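Local structure of C alpha-dehydrogenase (Sphingobium sp. SYK-6, 4YAG) at residues A[17-22]-A[46-51]. The protein is an NADH-binding short-chain dehydrogenase of the lignin beta-aryl ether cleavage pathway that probably oxidises an alcohol to a ketone with NAD(+). Sequence-based numbering, arbitrary orientation.
With NAI (1,4-dihydronicotinamide adenine dinucleotide), chain C.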
ATOM      1  N   ILE A  17     -14.195 -10.467  13.337  1.00 10.72           N
ATOM      2  CA  ILE A  17     -13.271  -9.811  14.255  1.00 10.46           C
ATOM      3  C   ILE A  17     -13.847  -8.530  14.855  1.00 11.74           C
ATOM      4  O   ILE A  17     -13.769  -8.298  16.067  1.00 12.67           O
ATOM      5  CB  ILE A  17     -11.949  -9.529  13.534  1.00 11.06           C
ATOM      6  CG1 ILE A  17     -11.265 -10.861  13.185  1.00 11.18           C
ATOM      7  CG2 ILE A  17     -11.051  -8.632  14.360  1.00 12.51           C
ATOM      8  CD1 ILE A  17      -9.994 -10.702  12.352  1.00 13.24           C
ATOM      9  N   GLY A  18     -14.431  -7.690  14.010  1.00 12.15           N
ATOM     10  CA  GLY A  18     -14.989  -6.443  14.496  1.00  9.98           C
ATOM     11  C   GLY A  18     -16.042  -6.680  15.550  1.00 11.67           C
ATOM     12  O   GLY A  18     -16.146  -5.949  16.529  1.00 12.78           O
ATOM     13  N   PHE A  19     -16.869  -7.693  15.344  1.00 11.68           N
ATOM     14  CA  PHE A  19     -17.918  -7.988  16.297  1.00 11.71           C
ATOM     15  C   PHE A  19     -17.336  -8.552  17.611  1.00 12.03           C
ATOM     16  O   PHE A  19     -17.854  -8.300  18.701  1.00 13.21           O
ATOM     17  CB  PHE A  19     -18.931  -8.940  15.654  1.00 13.12           C
ATOM     18  CG  PHE A  19     -20.067  -9.329  16.554  1.00 16.15           C
ATOM     19  CD1 PHE A  19     -21.004  -8.401  16.938  1.00 17.29           C
ATOM     20  CD2 PHE A  19     -20.199 -10.633  16.995  1.00 20.39           C
ATOM     21  CE1 PHE A  19     -22.064  -8.775  17.773  1.00 18.57           C
ATOM     22  CE2 PHE A  19     -21.256 -11.000  17.814  1.00 23.30           C
ATOM     23  CZ  PHE A  19     -22.167 -10.063  18.197  1.00 20.47           C
ATOM     24  N   GLY A  20     -16.242  -9.300  17.510  1.00 12.41           N
ATOM     25  CA  GLY A  20     -15.538  -9.785  18.689  1.00 12.46           C
ATOM     26  C   GLY A  20     -14.956  -8.619  19.480  1.00 12.34           C
ATOM     27  O   GLY A  20     -15.039  -8.585  20.711  1.00 12.77           O
ATOM     28  N   ILE A  21     -14.357  -7.670  18.776  1.00 11.38           N
ATOM     29  CA  ILE A  21     -13.849  -6.442  19.394  1.00 12.01           C
ATOM     30  C   ILE A  21     -15.002  -5.662  20.053  1.00 12.33           C
ATOM     31  O   ILE A  21     -14.909  -5.214  21.193  1.00 12.86           O
ATOM     32  CB  ILE A  21     -13.107  -5.573  18.371  1.00 12.66           C
ATOM     33  CG1 ILE A  21     -11.822  -6.273  17.902  1.00 14.27           C
ATOM     34  CG2 ILE A  21     -12.785  -4.214  18.951  1.00 11.69           C
ATOM     35  CD1 ILE A  21     -11.129  -5.601  16.726  1.00 13.14           C
ATOM     36  N   ALA A  22     -16.119  -5.547  19.342  1.00 11.40           N
ATOM     37  CA  ALA A  22     -17.276  -4.850  19.870  1.00 12.27           C
ATOM     38  C   ALA A  22     -17.719  -5.445  21.202  1.00 13.88           C
ATOM     39  O   ALA A  22     -17.946  -4.728  22.175  1.00 13.23           O
ATOM     40  CB  ALA A  22     -18.408  -4.907  18.883  1.00 13.08           C
ATOM     41  N   ARG A  46     -27.568  -6.088  16.164  1.00 19.32           N
ATOM     42  CA  ARG A  46     -28.550  -5.368  16.964  1.00 20.38           C
ATOM     43  C   ARG A  46     -29.313  -6.348  17.839  1.00 23.95           C
ATOM     44  O   ARG A  46     -29.483  -6.147  19.043  1.00 22.82           O
ATOM     45  CB  ARG A  46     -29.522  -4.637  16.039  1.00 27.69           C
ATOM     46  CG  ARG A  46     -30.531  -3.747  16.720  1.00 38.64           C
ATOM     47  CD  ARG A  46     -31.339  -2.964  15.670  1.00 45.15           C
ATOM     48  NE  ARG A  46     -30.494  -2.053  14.894  1.00 43.99           N
ATOM     49  CZ  ARG A  46     -30.242  -2.160  13.590  1.00 50.38           C
ATOM     50  NH1 ARG A  46     -30.772  -3.129  12.849  1.00 53.87           N
ATOM     51  NH2 ARG A  46     -29.454  -1.265  13.020  1.00 53.20           N
ATOM     52  N   GLN A  47     -29.784  -7.418  17.225  1.00 19.59           N
ATOM     53  CA  GLN A  47     -30.556  -8.416  17.945  1.00 19.32           C
ATOM     54  C   GLN A  47     -29.719  -9.089  19.049  1.00 19.16           C
ATOM     55  O   GLN A  47     -30.222  -9.369  20.149  1.00 20.47           O
ATOM     56  CB  GLN A  47     -31.138  -9.453  16.976  1.00 23.96           C
ATOM     57  CG  GLN A  47     -31.876 -10.567  17.701  1.00 34.96           C
ATOM     58  CD  GLN A  47     -32.199 -11.748  16.811  1.00 52.92           C
ATOM     59  OE1 GLN A  47     -32.682 -11.584  15.691  1.00 58.13           O
ATOM     60  NE2 GLN A  47     -31.926 -12.953  17.304  1.00 53.98           N
ATOM     61  N   PHE A  48     -28.455  -9.352  18.757  1.00 18.78           N
ATOM     62  CA  PHE A  48     -27.531  -9.945  19.725  1.00 17.98           C
ATOM     63  C   PHE A  48     -27.410  -9.079  20.968  1.00 20.17           C
ATOM     64  O   PHE A  48     -27.523  -9.568  22.089  1.00 20.83           O
ATOM     65  CB  PHE A  48     -26.161 -10.127  19.084  1.00 17.22           C
ATOM     66  CG  PHE A  48     -25.127 -10.684  20.008  1.00 17.50           C
ATOM     67  CD1 PHE A  48     -24.398  -9.851  20.842  1.00 19.71           C
ATOM     68  CD2 PHE A  48     -24.865 -12.043  20.032  1.00 22.04           C
ATOM     69  CE1 PHE A  48     -23.436 -10.363  21.687  1.00 20.01           C
ATOM     70  CE2 PHE A  48     -23.894 -12.561  20.869  1.00 24.29           C
ATOM     71  CZ  PHE A  48     -23.187 -11.721  21.702  1.00 19.66           C
ATOM     72  N   PHE A  49     -27.194  -7.786  20.777  1.00 20.62           N
ATOM     73  CA  PHE A  49     -27.036  -6.891  21.921  1.00 20.82           C
ATOM     74  C   PHE A  49     -28.349  -6.614  22.636  1.00 20.11           C
ATOM     75  O   PHE A  49     -28.347  -6.399  23.846  1.00 22.40           O
ATOM     76  CB  PHE A  49     -26.326  -5.606  21.506  1.00 20.14           C
ATOM     77  CG  PHE A  49     -24.878  -5.814  21.218  1.00 19.07           C
ATOM     78  CD1 PHE A  49     -24.016  -6.218  22.223  1.00 22.94           C
ATOM     79  CD2 PHE A  49     -24.371  -5.653  19.940  1.00 19.97           C
ATOM     80  CE1 PHE A  49     -22.696  -6.444  21.967  1.00 23.04           C
ATOM     81  CE2 PHE A  49     -23.063  -5.874  19.689  1.00 18.67           C
ATOM     82  CZ  PHE A  49     -22.217  -6.263  20.697  1.00 22.39           C
ATOM     83  N   GLU A  50     -29.468  -6.637  21.920  1.00 20.09           N
ATOM     84  CA  GLU A  50     -30.778  -6.495  22.555  1.00 22.27           C
ATOM     85  C   GLU A  50     -31.075  -7.690  23.447  1.00 22.11           C
ATOM     86  O   GLU A  50     -31.624  -7.546  24.546  1.00 24.66           O
ATOM     87  CB  GLU A  50     -31.875  -6.352  21.497  1.00 24.07           C
ATOM     88  CG  GLU A  50     -31.822  -5.031  20.748  1.00 39.11           C
ATOM     89  CD  GLU A  50     -32.820  -4.950  19.600  1.00 49.33           C
ATOM     90  OE1 GLU A  50     -33.637  -5.884  19.439  1.00 56.92           O
ATOM     91  OE2 GLU A  50     -32.783  -3.944  18.856  1.00 47.71           O
ATOM     92  N   GLU A  51     -30.709  -8.876  22.973  1.00 25.39           N
ATOM     93  CA  GLU A  51     -30.901 -10.093  23.759  1.00 30.61           C
ATOM     94  C   GLU A  51     -30.082 -10.044  25.050  1.00 27.32           C
ATOM     95  O   GLU A  51     -30.426 -10.710  26.035  1.00 33.35           O
ATOM     96  CB  GLU A  51     -30.523 -11.332  22.940  1.00 33.47           C
ATOM     97  CG  GLU A  51     -31.609 -11.779  21.977  1.00 40.03           C
ATOM     98  CD  GLU A  51     -31.135 -12.837  20.985  1.00 47.13           C
ATOM     99  OE1 GLU A  51     -29.904 -13.037  20.846  1.00 56.05           O
ATOM    100  OE2 GLU A  51     -32.001 -13.460  20.333  1.00 53.14           O
TER
HETATM  101  PA  NAI C 500     -16.155 -10.490   8.257  1.00 12.26           P
HETATM  102  O1A NAI C 500     -16.625 -10.478   6.829  1.00 13.07           O
HETATM  103  O2A NAI C 500     -16.806 -11.497   9.184  1.00 12.85           O
HETATM  104  O5B NAI C 500     -16.303  -9.058   8.890  1.00 12.03           O
HETATM  105  C5B NAI C 500     -16.049  -7.927   8.109  1.00 11.14           C
HETATM  106  C4B NAI C 500     -17.243  -7.059   8.122  1.00 10.90           C
HETATM  107  O4B NAI C 500     -16.820  -5.859   7.397  1.00 10.80           O
HETATM  108  C3B NAI C 500     -18.447  -7.588   7.479  1.00 10.83           C
HETATM  109  O3B NAI C 500     -19.607  -7.502   8.332  1.00 13.10           O
HETATM  110  C2B NAI C 500     -18.585  -6.815   6.261  1.00 11.93           C
HETATM  111  O2B NAI C 500     -19.942  -6.664   5.816  1.00 14.03           O
HETATM  112  C1B NAI C 500     -17.926  -5.540   6.546  1.00 10.04           C
HETATM  113  N9A NAI C 500     -17.481  -4.838   5.371  1.00 10.64           N
HETATM  114  C8A NAI C 500     -16.873  -5.351   4.245  1.00 12.31           C
HETATM  115  N7A NAI C 500     -16.662  -4.378   3.348  1.00 12.13           N
HETATM  116  C5A NAI C 500     -17.115  -3.194   3.869  1.00 10.98           C
HETATM  117  C6A NAI C 500     -17.180  -1.868   3.440  1.00 10.46           C
HETATM  118  N6A NAI C 500     -16.754  -1.534   2.146  1.00 10.89           N
HETATM  119  N1A NAI C 500     -17.710  -0.914   4.248  1.00  9.69           N
HETATM  120  C2A NAI C 500     -18.180  -1.245   5.474  1.00 10.71           C
HETATM  121  N3A NAI C 500     -18.146  -2.504   5.935  1.00  9.74           N
HETATM  122  C4A NAI C 500     -17.632  -3.487   5.162  1.00 10.25           C
HETATM  123  O3  NAI C 500     -14.606 -10.808   8.138  1.00 11.66           O
HETATM  124  PN  NAI C 500     -13.394 -10.589   9.178  1.00 11.74           P
HETATM  125  O1N NAI C 500     -13.875 -10.357  10.604  1.00 11.47           O
HETATM  126  O2N NAI C 500     -12.527 -11.811   9.011  1.00 13.42           O
HETATM  127  O5D NAI C 500     -12.663  -9.273   8.614  1.00 10.97           O
HETATM  128  C5D NAI C 500     -12.217  -8.222   9.475  1.00  9.61           C
HETATM  129  C4D NAI C 500     -10.838  -7.817   9.099  1.00 11.22           C
HETATM  130  O4D NAI C 500      -9.915  -8.891   9.513  1.00 11.28           O
HETATM  131  C3D NAI C 500     -10.627  -7.619   7.662  1.00 10.66           C
HETATM  132  O3D NAI C 500      -9.893  -6.394   7.459  1.00 11.52           O
HETATM  133  C2D NAI C 500      -9.845  -8.769   7.217  1.00 11.62           C
HETATM  134  O2D NAI C 500      -9.048  -8.442   6.072  1.00 12.45           O
HETATM  135  C1D NAI C 500      -9.011  -9.087   8.362  1.00  9.62           C
HETATM  136  N1N NAI C 500      -8.448 -10.379   8.502  1.00 11.56           N
HETATM  137  C2N NAI C 500      -9.188 -11.511   8.747  1.00 11.72           C
HETATM  138  C3N NAI C 500      -8.548 -12.729   8.903  1.00 13.40           C
HETATM  139  C7N NAI C 500      -9.326 -13.971   9.172  1.00 14.73           C
HETATM  140  O7N NAI C 500      -8.791 -15.101   9.172  1.00 15.48           O
HETATM  141  N7N NAI C 500     -10.734 -13.814   9.531  1.00 14.12           N
HETATM  142  C4N NAI C 500      -7.170 -12.840   8.826  1.00 15.07           C
HETATM  143  C5N NAI C 500      -6.436 -11.684   8.634  1.00 14.07           C
HETATM  144  C6N NAI C 500      -7.067 -10.475   8.487  1.00 13.89           C
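The ring of Phe19 bridges the helical segments 17-22 and 46-51, whose axes come no closer than 12.6 Å, driving its far edge into the face of Phe48. This T-shaped pair joins the first two helices of the Rossmann fold of a short-chain dehydrogenase; here the segment axes run at 23° to each other, beside strand 31-36. Phe19 CZ stands 3.4 Å above the plane of the Phe48 ring, over its centre, with the planes at 80°. Both side chains carry CG anti to the backbone N (chi1 180° in Phe19), which sends the rings toward each other between the helices. Phe49 completes the aromatic cluster: its CE2 lies 3.6 Å from Phe19 CE1, while its CZ reaches Ala22 CB at 4.4 Å. Phe49 and Ala22 both rest on Leu32 and Leu34 of the strand. Arg52 makes a cation-pi contact with Phe48. Replacing Phe48 by alanine is likely to leave the edge of Phe19 without the face it meets and Arg52 without this cation-pi partner. Two residues before Phe19, the same helix meets the cofactor: Ile17 N donates to O1N of the NADH pyrophosphate at 2.8 Å, and Ile17 CD1 packs 3.4 Å from NADH O4D.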